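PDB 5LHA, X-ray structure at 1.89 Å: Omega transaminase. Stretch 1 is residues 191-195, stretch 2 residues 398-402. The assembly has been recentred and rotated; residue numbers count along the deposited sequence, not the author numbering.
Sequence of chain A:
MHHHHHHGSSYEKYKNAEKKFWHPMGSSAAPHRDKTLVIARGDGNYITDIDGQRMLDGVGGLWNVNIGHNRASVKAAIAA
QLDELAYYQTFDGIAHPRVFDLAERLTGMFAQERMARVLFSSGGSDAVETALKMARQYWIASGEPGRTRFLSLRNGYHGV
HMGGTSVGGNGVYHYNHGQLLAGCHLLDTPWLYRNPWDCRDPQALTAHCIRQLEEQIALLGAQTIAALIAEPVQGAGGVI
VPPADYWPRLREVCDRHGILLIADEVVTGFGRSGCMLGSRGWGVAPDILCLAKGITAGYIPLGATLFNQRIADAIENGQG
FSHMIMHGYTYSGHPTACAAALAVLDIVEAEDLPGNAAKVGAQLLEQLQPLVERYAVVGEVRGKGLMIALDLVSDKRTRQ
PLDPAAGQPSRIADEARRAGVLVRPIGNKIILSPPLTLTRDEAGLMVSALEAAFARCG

Stretch 1 191-195: WLYRN
Stretch 2, residues 398-402: TRQPL

Arginine side chains often tie together segments that lack regular pairing, because a guanidinium can satisfy backbone carbonyls that no strand partner reaches. The omega transaminase offers a compact reciprocal example, in which two arginines each reach across to a carbonyl of the other stretch; the two stretches together bury 266 Å², with R399 the largest contributor at 115 Å². Stretch 191-195 has no regular helix or strand; its nearest CA approach to stretch 398-402 is R194 CA to R399 CA, 7.3 Å, so side chains must span the gap.

R399 occupies a left-handed conformation (phi/psi 57/27), with its CA-to-CB bond directed toward the first stretch. Its chi1 is m, chi2 lies off-well at 113°, chi3 is t and chi4 is -79°. R399 NH1 thereby donates a weak hydrogen bond to Y193 O at 2.6 Å, with an N-H...O angle of 129°. Y193 (phi/psi -71/-38, chi1 t, chi2 62°) also lends its ring: R399 CG sits 3.9 Å from the ring centroid and 26° off the normal, a CH-pi contact, while Y193 CE1 lies over one face of the R399 guanidinium. A flat aromatic ring suits this place, covering both the aliphatic and the planar parts of the arginine.

R194 answers from an extended backbone (-140/115). Its m, t, t rotamer with chi4 at 83° carries the guanidinium edge to R399 O, which accepts from both R194 NE (2.6 Å, 131°) and R194 NH2 (2.7 Å, 128°, weak). R194 NH1 and NH2 also bond elsewhere in the structure. R194 NH2 approaches P401 N at 3.4 Å, but proline nitrogen has no hydrogen to share; P401 contributes packing instead, its CB 3.7 Å from R194 NH2. The CA-to-CB bond of Q400 points away from the first stretch. Within the first stretch, N195 (chi1 p) donates from ND2 to W191 O at 2.7 Å, satisfying another carbonyl locally.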

# COMPACT_ATOMS: atom_id res chain seq x y z
N TRP A 191 -16.46 -19.60 15.56
CA TRP A 191 -16.65 -20.92 14.95
C TRP A 191 -16.45 -21.96 16.04
O TRP A 191 -15.34 -22.12 16.56
CB TRP A 191 -15.65 -21.12 13.81
CG TRP A 191 -15.85 -22.37 12.96
CD1 TRP A 191 -16.92 -23.22 12.97
CD2 TRP A 191 -14.94 -22.89 11.99
NE1 TRP A 191 -16.73 -24.23 12.06
CE2 TRP A 191 -15.52 -24.05 11.45
CE3 TRP A 191 -13.68 -22.48 11.53
CZ2 TRP A 191 -14.89 -24.81 10.46
CZ3 TRP A 191 -13.06 -23.24 10.55
CH2 TRP A 191 -13.66 -24.39 10.02
N LEU A 192 -17.53 -22.64 16.43
CA LEU A 192 -17.45 -23.57 17.55
C LEU A 192 -16.60 -24.79 17.22
O LEU A 192 -15.86 -25.29 18.08
CB LEU A 192 -18.86 -24.01 17.95
CG LEU A 192 -19.78 -23.02 18.66
CD1 LEU A 192 -21.22 -23.28 18.26
CD2 LEU A 192 -19.60 -23.16 20.16
N TYR A 193 -16.65 -25.26 15.97
CA TYR A 193 -15.95 -26.49 15.62
C TYR A 193 -14.43 -26.28 15.62
O TYR A 193 -13.68 -27.18 16.02
CB TYR A 193 -16.45 -27.02 14.28
CG TYR A 193 -16.14 -28.49 14.07
CD1 TYR A 193 -16.67 -29.45 14.92
CD2 TYR A 193 -15.28 -28.90 13.06
CE1 TYR A 193 -16.37 -30.80 14.75
CE2 TYR A 193 -14.98 -30.25 12.88
CZ TYR A 193 -15.53 -31.19 13.73
OH TYR A 193 -15.22 -32.52 13.57
N ARG A 194 -13.95 -25.12 15.15
CA ARG A 194 -12.52 -24.82 15.10
C ARG A 194 -12.31 -23.36 15.50
O ARG A 194 -12.74 -22.47 14.76
CB ARG A 194 -11.93 -25.06 13.71
CG ARG A 194 -11.95 -26.50 13.22
CD ARG A 194 -11.13 -26.64 11.94
NE ARG A 194 -11.19 -27.99 11.38
CZ ARG A 194 -12.18 -28.44 10.61
NH1 ARG A 194 -13.21 -27.66 10.29
NH2 ARG A 194 -12.13 -29.69 10.16
N ASN A 195 -11.64 -23.12 16.62
CA ASN A 195 -11.33 -21.76 17.05
C ASN A 195 -10.08 -21.79 17.92
O ASN A 195 -9.73 -22.83 18.47
CB ASN A 195 -12.52 -21.10 17.78
CG ASN A 195 -12.97 -21.87 19.01
OD1 ASN A 195 -12.40 -21.71 20.09
ND2 ASN A 195 -14.00 -22.69 18.85
N THR A 398 -8.98 -34.10 16.91
CA THR A 398 -8.34 -32.83 16.62
C THR A 398 -9.08 -31.99 15.60
O THR A 398 -8.69 -30.84 15.37
CB THR A 398 -6.93 -33.06 16.08
OG1 THR A 398 -6.24 -31.81 16.03
CG2 THR A 398 -7.03 -33.61 14.67
N ARG A 399 -10.13 -32.54 14.98
CA ARG A 399 -10.93 -31.86 13.95
C ARG A 399 -10.09 -31.39 12.76
O ARG A 399 -10.44 -30.41 12.10
CB ARG A 399 -11.70 -30.68 14.55
CG ARG A 399 -12.62 -31.09 15.68
CD ARG A 399 -12.18 -30.53 17.02
NE ARG A 399 -13.17 -30.80 18.06
CZ ARG A 399 -14.30 -30.12 18.24
NH1 ARG A 399 -14.60 -29.09 17.46
NH2 ARG A 399 -15.13 -30.46 19.22
N GLN A 400 -8.98 -32.05 12.47
CA GLN A 400 -8.20 -31.65 11.31
C GLN A 400 -8.98 -31.93 10.04
O GLN A 400 -9.46 -33.05 9.85
CB GLN A 400 -6.86 -32.37 11.23
CG GLN A 400 -6.03 -31.81 10.10
CD GLN A 400 -4.62 -32.28 10.10
OE1 GLN A 400 -4.24 -33.14 10.89
NE2 GLN A 400 -3.80 -31.69 9.23
N PRO A 401 -9.14 -30.96 9.15
CA PRO A 401 -9.89 -31.20 7.92
C PRO A 401 -9.24 -32.25 7.03
O PRO A 401 -8.02 -32.43 7.02
CB PRO A 401 -9.90 -29.82 7.25
CG PRO A 401 -8.70 -29.14 7.80
CD PRO A 401 -8.59 -29.60 9.21
N LEU A 402 -10.08 -32.97 6.28
CA LEU A 402 -9.60 -33.76 5.16
C LEU A 402 -8.84 -32.87 4.19
O LEU A 402 -9.19 -31.70 4.00
CB LEU A 402 -10.78 -34.40 4.41
CG LEU A 402 -11.42 -35.75 4.77
CD1 LEU A 402 -12.45 -36.13 3.71
CD2 LEU A 402 -10.38 -36.84 4.90